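Local coordinates for DCN1-like protein 3 (PDB 4GBA) that promotes neddylation of cullins, helping transfer NEDD8 from N-terminally acetylated NEDD8-conjugating E2 enzymes to cullin-RBX complexes, and can also inhibit it at the cell membrane, at residues 45-50 with 84-89; 98-103 with 128-133; 160-165 with 182-187. All blocks are in the same frame, centred on the assembly; numbering follows the deposited sequence.

Interaction 1 of 3, residues 45-50 with 84-89; sequences LLLAWK and PSLLTE
In the helical DCUN1 (PONY) domain, Leu-46 and Lys-50 near the end of helix 42-50 meet Leu-86 and Glu-89 on the last turns of helix 76-89, the axes of the two short segments crossing at 78° with a closest approach of 10.6 Å. Leu-46, whose CB is directed toward the other helix, sets CD1 3.8 Å from the carbonyl O of Leu-86, with CD2 of Leu-87 also in contact. Leu-86 uses both methyls: CD1 meets CD1 of Leu-47, while CD2 rests against the methylenes of Lys-50, 3.5 Å from CD and 3.4 Å from CE. A bend at chi2 (53°) places the lysine CD, which also lies over the rim of one face of the Trp-49 indole. Beyond it, Lys-50 and the extended Glu-89 reach toward each other tip to tip. Their salt bridge joins NZ to OE2 at 3.3 Å, but CE is nearer to that oxygen, at 3.1 Å, so the ammonium group is not pointed squarely at the carboxylate. Lys-95 pairs with OE2 as well, and Asp-98 accepts the indole N-H of Trp-49. Leu-45 and Ala-48, turned elsewhere, pack on a modified side chain of the bound E2 peptide. The arrangement is a steep helix-helix crossing with a leucine interior and a charged pair at its border, beside the peptide site of a DCUN1 domain.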
loop_
_atom_site.group_PDB
_atom_site.type_symbol
_atom_site.label_atom_id
_atom_site.label_comp_id
_atom_site.label_asym_id
_atom_site.label_seq_id
_atom_site.Cartn_x
_atom_site.Cartn_y
_atom_site.Cartn_z
ATOM N N LEU A 45 0.996 -6.806 -0.698
ATOM C CA LEU A 45 0.645 -5.771 0.272
ATOM C C LEU A 45 -0.089 -6.402 1.488
ATOM O O LEU A 45 0.241 -6.104 2.644
ATOM C CB LEU A 45 -0.198 -4.665 -0.382
ATOM C CG LEU A 45 -0.732 -3.563 0.543
ATOM C CD1 LEU A 45 0.403 -2.642 1.049
ATOM C CD2 LEU A 45 -1.842 -2.758 -0.147
ATOM N N LEU A 46 -1.050 -7.292 1.237
ATOM C CA LEU A 46 -1.769 -7.970 2.341
ATOM C C LEU A 46 -0.826 -8.776 3.235
ATOM O O LEU A 46 -0.925 -8.725 4.454
ATOM C CB LEU A 46 -2.875 -8.878 1.815
ATOM C CG LEU A 46 -4.019 -8.196 1.074
ATOM C CD1 LEU A 46 -5.157 -9.185 0.789
ATOM C CD2 LEU A 46 -4.520 -7.032 1.883
ATOM N N LEU A 47 0.095 -9.506 2.618
ATOM C CA LEU A 47 1.110 -10.257 3.349
ATOM C C LEU A 47 1.941 -9.342 4.234
ATOM O O LEU A 47 2.082 -9.600 5.425
ATOM C CB LEU A 47 2.020 -10.998 2.366
ATOM C CG LEU A 47 2.448 -12.435 2.648
ATOM C CD1 LEU A 47 1.291 -13.278 3.228
ATOM C CD2 LEU A 47 3.026 -13.081 1.367
ATOM N N ALA A 48 2.498 -8.276 3.654
ATOM C CA ALA A 48 3.290 -7.309 4.405
ATOM C C ALA A 48 2.465 -6.730 5.562
ATOM O O ALA A 48 2.972 -6.532 6.664
ATOM C CB ALA A 48 3.797 -6.179 3.480
ATOM N N TRP A 49 1.193 -6.452 5.290
ATOM C CA TRP A 49 0.266 -5.990 6.310
ATOM C C TRP A 49 0.168 -7.010 7.466
ATOM O O TRP A 49 0.467 -6.684 8.614
ATOM C CB TRP A 49 -1.101 -5.706 5.667
ATOM C CG TRP A 49 -2.246 -5.446 6.644
ATOM C CD1 TRP A 49 -2.270 -4.539 7.664
ATOM C CD2 TRP A 49 -3.537 -6.084 6.645
ATOM N NE1 TRP A 49 -3.490 -4.568 8.301
ATOM C CE2 TRP A 49 -4.284 -5.509 7.701
ATOM C CE3 TRP A 49 -4.129 -7.086 5.860
ATOM C CZ2 TRP A 49 -5.596 -5.908 7.997
ATOM C CZ3 TRP A 49 -5.434 -7.483 6.151
ATOM C CH2 TRP A 49 -6.152 -6.893 7.215
ATOM N N LYS A 50 -0.222 -8.244 7.140
ATOM C CA LYS A 50 -0.267 -9.356 8.103
ATOM C C LYS A 50 1.044 -9.572 8.881
ATOM O O LYS A 50 1.017 -9.903 10.066
ATOM C CB LYS A 50 -0.657 -10.650 7.385
ATOM C CG LYS A 50 -1.964 -11.202 7.820
ATOM C CD LYS A 50 -3.043 -10.169 7.722
ATOM C CE LYS A 50 -4.322 -10.696 8.355
ATOM N NZ LYS A 50 -4.022 -11.225 9.696
ATOM N N PRO A 84 -7.077 -16.353 -0.352
ATOM C CA PRO A 84 -8.503 -16.024 -0.520
ATOM C C PRO A 84 -9.149 -15.467 0.758
ATOM O O PRO A 84 -9.982 -14.564 0.680
ATOM C CB PRO A 84 -9.131 -17.369 -0.905
ATOM C CG PRO A 84 -7.986 -18.161 -1.509
ATOM C CD PRO A 84 -6.767 -17.742 -0.740
ATOM N N SER A 85 -8.767 -15.990 1.918
ATOM C CA SER A 85 -9.345 -15.513 3.168
ATOM C C SER A 85 -8.687 -14.192 3.633
ATOM O O SER A 85 -9.290 -13.403 4.371
ATOM C CB SER A 85 -9.274 -16.604 4.246
ATOM O OG SER A 85 -8.093 -16.488 5.029
ATOM N N LEU A 86 -7.447 -13.961 3.202
ATOM C CA LEU A 86 -6.795 -12.671 3.408
ATOM C C LEU A 86 -7.528 -11.610 2.605
ATOM O O LEU A 86 -7.812 -10.521 3.113
ATOM C CB LEU A 86 -5.329 -12.721 2.989
ATOM C CG LEU A 86 -4.373 -13.189 4.084
ATOM C CD1 LEU A 86 -2.940 -13.263 3.571
ATOM C CD2 LEU A 86 -4.466 -12.276 5.311
ATOM N N LEU A 87 -7.844 -11.941 1.356
ATOM C CA LEU A 87 -8.586 -11.032 0.492
ATOM C C LEU A 87 -9.924 -10.674 1.137
ATOM O O LEU A 87 -10.329 -9.513 1.155
ATOM C CB LEU A 87 -8.806 -11.649 -0.898
ATOM C CG LEU A 87 -7.588 -11.743 -1.832
ATOM C CD1 LEU A 87 -7.846 -12.711 -2.978
ATOM C CD2 LEU A 87 -7.213 -10.379 -2.371
ATOM N N THR A 88 -10.601 -11.685 1.670
ATOM C CA THR A 88 -11.881 -11.485 2.337
ATOM C C THR A 88 -11.734 -10.621 3.573
ATOM O O THR A 88 -12.514 -9.694 3.783
ATOM C CB THR A 88 -12.534 -12.835 2.700
ATOM O OG1 THR A 88 -13.068 -13.417 1.510
ATOM C CG2 THR A 88 -13.665 -12.649 3.693
ATOM N N GLU A 89 -10.731 -10.925 4.388
ATOM C CA GLU A 89 -10.452 -10.149 5.599
ATOM C C GLU A 89 -10.296 -8.661 5.284
ATOM O O GLU A 89 -10.878 -7.807 5.957
ATOM C CB GLU A 89 -9.173 -10.667 6.248
ATOM C CG GLU A 89 -8.938 -10.232 7.679
ATOM C CD GLU A 89 -7.732 -10.934 8.288
ATOM O OE1 GLU A 89 -7.267 -11.940 7.710
ATOM O OE2 GLU A 89 -7.239 -10.485 9.341
#

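Interaction 2 of 3, residues 98-103 with 128-133; sequences DLYRFT and LVFTQN
Val-129 brings its two methyl groups against Leu-99, Tyr-100 and Thr-103, residues on one side of helix 93-107. Its CG2 lies 3.6 Å from OG1 of Thr-103 and 4.0 Å from CG of Leu-99, whose side chain runs past the valine in the opposite direction. CG1, placed between the backbone N and carbonyl carbon (chi1 73°), touches CD1 of Tyr-100 at 3.9 Å, the two side chains crossing at about a right angle. Next along the same ring, CE1 of Tyr-100 meets CZ of Phe-130 at 3.9 Å; the two rings are inclined by 50°, with centroids 5.8 Å apart. No hydrogen bond links the segments, and all five touching residues are buried.

A second layer fixes these groups. Thr-103 OG1 donates to Leu-99 O at 2.7 Å from above the carbonyl plane, while Thr-103 N reaches the same oxygen from the opposite face, so the hydroxyl beside Val-129 is satisfied within its own helix. Phe-130 is the first residue to depart from helical angles after helix 119-129 and opens a type I turn to Asn-133. Farther out, the Tyr-100 ring stacks on Trp-160, and its hydroxyl is hydrogen-bonded to Trp-160 O and Trp-126 NE1. Phe-96 also touches Val-129, and Leu-128 packs on a modified side chain of the bound peptide. The contact joins helix 93-107 to the C-terminal end of helix 119-129 and the turn after it, a helix-loop-helix whose loop carries the short strand 117-118, in keeping with the EF-hand clan of the cullin-binding family.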
loop_
_atom_site.group_PDB
_atom_site.type_symbol
_atom_site.label_atom_id
_atom_site.label_comp_id
_atom_site.label_asym_id
_atom_site.label_seq_id
_atom_site.Cartn_x
_atom_site.Cartn_y
_atom_site.Cartn_z
ATOM N N ASP A 98 -7.487 -0.431 8.872
ATOM C CA ASP A 98 -6.181 -0.759 9.436
ATOM C C ASP A 98 -5.138 -0.986 8.335
ATOM O O ASP A 98 -4.011 -0.504 8.435
ATOM C CB ASP A 98 -6.257 -1.975 10.367
ATOM C CG ASP A 98 -4.928 -2.263 11.059
ATOM O OD1 ASP A 98 -4.610 -1.570 12.054
ATOM O OD2 ASP A 98 -4.194 -3.176 10.613
ATOM N N LEU A 99 -5.526 -1.721 7.298
ATOM C CA LEU A 99 -4.660 -1.967 6.163
ATOM C C LEU A 99 -4.280 -0.644 5.495
ATOM O O LEU A 99 -3.113 -0.418 5.140
ATOM C CB LEU A 99 -5.362 -2.880 5.159
ATOM C CG LEU A 99 -4.770 -2.858 3.752
ATOM C CD1 LEU A 99 -3.409 -3.539 3.733
ATOM C CD2 LEU A 99 -5.733 -3.507 2.786
ATOM N N TYR A 100 -5.281 0.222 5.339
ATOM C CA TYR A 100 -5.091 1.579 4.821
ATOM C C TYR A 100 -4.096 2.432 5.638
ATOM O O TYR A 100 -3.249 3.120 5.055
ATOM C CB TYR A 100 -6.442 2.292 4.673
ATOM C CG TYR A 100 -6.356 3.620 3.946
ATOM C CD1 TYR A 100 -6.368 3.676 2.554
ATOM C CD2 TYR A 100 -6.265 4.820 4.648
ATOM C CE1 TYR A 100 -6.283 4.883 1.878
ATOM C CE2 TYR A 100 -6.180 6.047 3.976
ATOM C CZ TYR A 100 -6.191 6.069 2.594
ATOM O OH TYR A 100 -6.104 7.275 1.924
ATOM N N ARG A 101 -4.179 2.390 6.968
ATOM C CA ARG A 101 -3.215 3.120 7.797
ATOM C C ARG A 101 -1.805 2.531 7.680
ATOM O O ARG A 101 -0.824 3.277 7.595
ATOM C CB ARG A 101 -3.650 3.173 9.271
ATOM C CG ARG A 101 -5.117 3.557 9.473
ATOM C CD ARG A 101 -5.520 3.657 10.969
ATOM N NE ARG A 101 -5.748 5.054 11.354
ATOM C CZ ARG A 101 -6.635 5.469 12.260
ATOM N NH1 ARG A 101 -7.407 4.592 12.901
ATOM N NH2 ARG A 101 -6.752 6.776 12.514
ATOM N N PHE A 102 -1.714 1.197 7.703
ATOM C CA PHE A 102 -0.459 0.464 7.513
ATOM C C PHE A 102 0.199 0.804 6.166
ATOM O O PHE A 102 1.419 0.908 6.075
ATOM C CB PHE A 102 -0.683 -1.067 7.592
ATOM C CG PHE A 102 0.485 -1.872 7.063
ATOM C CD1 PHE A 102 1.571 -2.170 7.879
ATOM C CD2 PHE A 102 0.519 -2.287 5.733
ATOM C CE1 PHE A 102 2.654 -2.886 7.393
ATOM C CE2 PHE A 102 1.603 -3.002 5.243
ATOM C CZ PHE A 102 2.671 -3.299 6.077
ATOM N N THR A 103 -0.609 0.954 5.124
ATOM C CA THR A 103 -0.075 1.155 3.778
ATOM C C THR A 103 0.755 2.452 3.681
ATOM O O THR A 103 1.740 2.508 2.945
ATOM C CB THR A 103 -1.201 1.101 2.706
ATOM O OG1 THR A 103 -1.833 -0.191 2.740
ATOM C CG2 THR A 103 -0.648 1.360 1.300
ATOM N N LEU A 128 -3.098 0.362 -5.405
ATOM C CA LEU A 128 -2.995 -0.954 -4.806
ATOM C C LEU A 128 -3.984 -1.179 -3.636
ATOM O O LEU A 128 -4.722 -2.174 -3.615
ATOM C CB LEU A 128 -1.551 -1.229 -4.360
ATOM C CG LEU A 128 -1.215 -2.715 -4.178
ATOM C CD1 LEU A 128 -1.527 -3.471 -5.465
ATOM C CD2 LEU A 128 0.231 -2.906 -3.769
ATOM N N VAL A 129 -4.011 -0.262 -2.674
ATOM C CA VAL A 129 -4.821 -0.466 -1.473
ATOM C C VAL A 129 -6.334 -0.536 -1.771
ATOM O O VAL A 129 -7.080 -1.259 -1.096
ATOM C CB VAL A 129 -4.473 0.567 -0.350
ATOM C CG1 VAL A 129 -5.010 1.953 -0.679
ATOM C CG2 VAL A 129 -4.986 0.086 1.008
ATOM N N PHE A 130 -6.776 0.179 -2.801
ATOM C CA PHE A 130 -8.195 0.197 -3.162
ATOM C C PHE A 130 -8.586 -0.913 -4.144
ATOM O O PHE A 130 -9.705 -0.924 -4.655
ATOM C CB PHE A 130 -8.602 1.566 -3.734
ATOM C CG PHE A 130 -8.782 2.642 -2.684
ATOM C CD1 PHE A 130 -9.805 2.550 -1.739
ATOM C CD2 PHE A 130 -7.941 3.749 -2.645
ATOM C CE1 PHE A 130 -9.979 3.528 -0.778
ATOM C CE2 PHE A 130 -8.113 4.740 -1.676
ATOM C CZ PHE A 130 -9.132 4.631 -0.745
ATOM N N THR A 131 -7.666 -1.841 -4.399
ATOM C CA THR A 131 -7.879 -2.935 -5.356
ATOM C C THR A 131 -9.290 -3.560 -5.327
ATOM O O THR A 131 -9.925 -3.684 -6.369
ATOM C CB THR A 131 -6.785 -4.043 -5.206
ATOM O OG1 THR A 131 -5.507 -3.520 -5.603
ATOM C CG2 THR A 131 -7.108 -5.239 -6.055
ATOM N N GLN A 132 -9.789 -3.939 -4.153
ATOM C CA GLN A 132 -11.089 -4.618 -4.082
ATOM C C GLN A 132 -12.284 -3.669 -4.074
ATOM O O GLN A 132 -13.421 -4.090 -4.244
ATOM C CB GLN A 132 -11.168 -5.553 -2.866
ATOM C CG GLN A 132 -9.991 -6.519 -2.763
ATOM C CD GLN A 132 -10.266 -7.706 -1.851
ATOM O OE1 GLN A 132 -10.670 -8.769 -2.317
ATOM N NE2 GLN A 132 -10.024 -7.538 -0.556
ATOM N N ASN A 133 -12.024 -2.385 -3.867
ATOM C CA ASN A 133 -13.097 -1.407 -3.690
ATOM C C ASN A 133 -12.702 -0.032 -4.206
ATOM O O ASN A 133 -12.352 0.846 -3.420
ATOM C CB ASN A 133 -13.512 -1.309 -2.209
ATOM C CG ASN A 133 -12.349 -0.878 -1.281
ATOM O OD1 ASN A 133 -11.169 -0.965 -1.648
ATOM N ND2 ASN A 133 -12.691 -0.409 -0.075
#

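Interaction 3 of 3, residues 160-165 with 182-187; sequences WNMFLN and AWPSLF
Met-162 of helix 157-169 stretches across Pro-184 to Trp-183, in the loop that leads into helix 185-199. Its CB lies 4.2 Å from CD of the proline. CG is anti to the carbonyl carbon (chi1 -57°), and beyond it SD comes within 3.9 Å of the same Pro-184 CD, with CG of that ring a little farther. A bend at the last torsion (chi3 62°) brings the terminal CE beside the CE3-CZ3 side of the Trp-183 benzo ring, 3.7 Å from CE3.

The backbone of the methionine is covered too. Its carbonyl O lies 3.7 Å from Trp-183 CZ3 and sits at the edge of the Phe-187 ring, near the ring plane, beside CE2. From there Phe-187 reaches on to the next residue, where CZ approaches CA of Phe-163 to 3.5 Å and CB to 3.8 Å; this same CZ stands at the edge of the Phe-163 ring. Pro-184 CD covers the rim of one face of Phe-187, 3.4 Å above its plane. At the outer margin, CH2 of Trp-183 touches CB of Asn-165. No hydrogen bond crosses the contact, which rests on van der Waals packing, the Met-162 carbonyl O included.

Around it the aromatic cluster widens: Phe-163 stacks on Trp-141, Trp-183 meets Phe-166 edge to face, and Leu-186 packs on helix 138-147. A proline-containing loop and the first turn of helix 185-199 thus dock on the Met-162/Phe-163 side of helix 157-169, packing the C-terminal helix within the cullin-binding region of the DCUN1 domain.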
loop_
_atom_site.group_PDB
_atom_site.type_symbol
_atom_site.label_atom_id
_atom_site.label_comp_id
_atom_site.label_asym_id
_atom_site.label_seq_id
_atom_site.Cartn_x
_atom_site.Cartn_y
_atom_site.Cartn_z
ATOM N N TRP A 160 -2.980 11.643 3.444
ATOM C CA TRP A 160 -3.274 10.230 3.223
ATOM C C TRP A 160 -4.457 9.804 4.111
ATOM O O TRP A 160 -5.441 9.247 3.624
ATOM C CB TRP A 160 -2.030 9.384 3.514
ATOM C CG TRP A 160 -2.241 7.898 3.381
ATOM C CD1 TRP A 160 -2.669 7.031 4.361
ATOM C CD2 TRP A 160 -2.021 7.098 2.209
ATOM N NE1 TRP A 160 -2.738 5.752 3.865
ATOM C CE2 TRP A 160 -2.348 5.761 2.547
ATOM C CE3 TRP A 160 -1.573 7.377 0.911
ATOM C CZ2 TRP A 160 -2.250 4.705 1.627
ATOM C CZ3 TRP A 160 -1.475 6.317 -0.009
ATOM C CH2 TRP A 160 -1.814 5.004 0.361
ATOM N N ASN A 161 -4.358 10.108 5.409
ATOM C CA ASN A 161 -5.385 9.771 6.406
ATOM C C ASN A 161 -6.771 10.274 6.015
ATOM O O ASN A 161 -7.742 9.525 6.069
ATOM C CB ASN A 161 -4.982 10.307 7.795
ATOM C CG ASN A 161 -6.099 10.172 8.847
ATOM O OD1 ASN A 161 -6.842 11.128 9.124
ATOM N ND2 ASN A 161 -6.199 8.990 9.462
ATOM N N MET A 162 -6.863 11.541 5.611
ATOM C CA MET A 162 -8.164 12.151 5.341
ATOM C C MET A 162 -8.722 11.824 3.963
ATOM O O MET A 162 -9.925 11.983 3.734
ATOM C CB MET A 162 -8.104 13.656 5.541
ATOM C CG MET A 162 -7.655 14.049 6.935
ATOM S SD MET A 162 -7.914 15.808 7.224
ATOM C CE MET A 162 -9.697 15.953 7.054
ATOM N N PHE A 163 -7.861 11.364 3.052
ATOM C CA PHE A 163 -8.325 10.951 1.724
ATOM C C PHE A 163 -9.412 9.863 1.742
ATOM O O PHE A 163 -10.337 9.880 0.925
ATOM C CB PHE A 163 -7.173 10.508 0.831
ATOM C CG PHE A 163 -7.614 10.158 -0.561
ATOM C CD1 PHE A 163 -7.975 11.160 -1.461
ATOM C CD2 PHE A 163 -7.700 8.829 -0.971
ATOM C CE1 PHE A 163 -8.395 10.840 -2.747
ATOM C CE2 PHE A 163 -8.118 8.513 -2.250
ATOM C CZ PHE A 163 -8.466 9.517 -3.137
ATOM N N LEU A 164 -9.303 8.923 2.678
ATOM C CA LEU A 164 -10.295 7.854 2.795
ATOM C C LEU A 164 -11.700 8.418 3.064
ATOM O O LEU A 164 -12.674 8.033 2.412
ATOM C CB LEU A 164 -9.875 6.846 3.882
ATOM C CG LEU A 164 -10.714 5.587 4.138
ATOM C CD1 LEU A 164 -10.940 4.790 2.870
ATOM C CD2 LEU A 164 -10.039 4.724 5.173
ATOM N N ASN A 165 -11.804 9.337 4.014
ATOM C CA ASN A 165 -13.082 9.976 4.317
ATOM C C ASN A 165 -13.589 10.779 3.125
ATOM O O ASN A 165 -14.749 10.690 2.733
ATOM C CB ASN A 165 -12.938 10.872 5.547
ATOM C CG ASN A 165 -12.358 10.133 6.735
ATOM O OD1 ASN A 165 -11.142 9.946 6.839
ATOM N ND2 ASN A 165 -13.225 9.707 7.642
ATOM N N ALA A 182 -12.424 22.048 6.144
ATOM C CA ALA A 182 -11.004 21.897 6.481
ATOM C C ALA A 182 -10.381 20.601 5.913
ATOM O O ALA A 182 -9.773 19.811 6.657
ATOM C CB ALA A 182 -10.789 21.981 7.997
ATOM N N TRP A 183 -10.542 20.389 4.606
ATOM C CA TRP A 183 -9.854 19.310 3.902
ATOM C C TRP A 183 -8.419 19.762 3.641
ATOM O O TRP A 183 -8.174 20.961 3.540
ATOM C CB TRP A 183 -10.546 19.013 2.560
ATOM C CG TRP A 183 -11.920 18.342 2.630
ATOM C CD1 TRP A 183 -13.105 18.844 2.159
ATOM C CD2 TRP A 183 -12.230 17.040 3.182
ATOM N NE1 TRP A 183 -14.130 17.944 2.391
ATOM C CE2 TRP A 183 -13.621 16.835 3.017
ATOM C CE3 TRP A 183 -11.466 16.036 3.803
ATOM C CZ2 TRP A 183 -14.263 15.667 3.448
ATOM C CZ3 TRP A 183 -12.104 14.876 4.225
ATOM C CH2 TRP A 183 -13.492 14.701 4.046
ATOM N N PRO A 184 -7.459 18.819 3.532
ATOM C CA PRO A 184 -6.144 19.313 3.108
ATOM C C PRO A 184 -6.328 20.074 1.806
ATOM O O PRO A 184 -7.191 19.704 1.015
ATOM C CB PRO A 184 -5.337 18.031 2.898
ATOM C CG PRO A 184 -6.009 17.023 3.788
ATOM C CD PRO A 184 -7.465 17.357 3.715
ATOM N N SER A 185 -5.567 21.143 1.608
ATOM C CA SER A 185 -5.805 22.042 0.480
ATOM C C SER A 185 -5.613 21.347 -0.860
ATOM O O SER A 185 -6.228 21.727 -1.857
ATOM C CB SER A 185 -4.923 23.291 0.585
ATOM O OG SER A 185 -3.555 22.933 0.594
ATOM N N LEU A 186 -4.771 20.319 -0.882
ATOM C CA LEU A 186 -4.630 19.506 -2.086
ATOM C C LEU A 186 -5.976 18.985 -2.635
ATOM O O LEU A 186 -6.156 18.874 -3.851
ATOM C CB LEU A 186 -3.657 18.342 -1.864
ATOM C CG LEU A 186 -3.319 17.552 -3.137
ATOM C CD1 LEU A 186 -2.592 18.451 -4.158
ATOM C CD2 LEU A 186 -2.506 16.297 -2.841
ATOM N N PHE A 187 -6.918 18.663 -1.751
ATOM C CA PHE A 187 -8.222 18.190 -2.206
ATOM C C PHE A 187 -8.948 19.273 -3.012
ATOM O O PHE A 187 -9.608 18.971 -4.005
ATOM C CB PHE A 187 -9.093 17.697 -1.042
ATOM C CG PHE A 187 -8.518 16.508 -0.290
ATOM C CD1 PHE A 187 -7.334 15.913 -0.685
ATOM C CD2 PHE A 187 -9.182 15.987 0.811
ATOM C CE1 PHE A 187 -6.810 14.827 0.014
ATOM C CE2 PHE A 187 -8.664 14.905 1.513
ATOM C CZ PHE A 187 -7.472 14.329 1.112
#

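The three contacts follow one another along the chain, each closing before the next opens, and run across a single DCUN1 domain. Interactions 1 and 2 have centres 10 Å apart and touch directly: helix 76-89 leads into helix 93-107, and a probable hydrogen bond from Gln-132 to Leu-87 O ties them together. Interaction 2, whose centre is about 5 Å from the chain's centre, is the middle member; Thr-103 packs on Trp-160 of interaction 3, centred 16 Å away. The centres of interactions 1 and 3 are 26 Å apart, on opposite sides of the chain's centre. The E2 peptide lies against residues from the segments of interactions 1 and 2, while interaction 3 sits toward the other end of the domain.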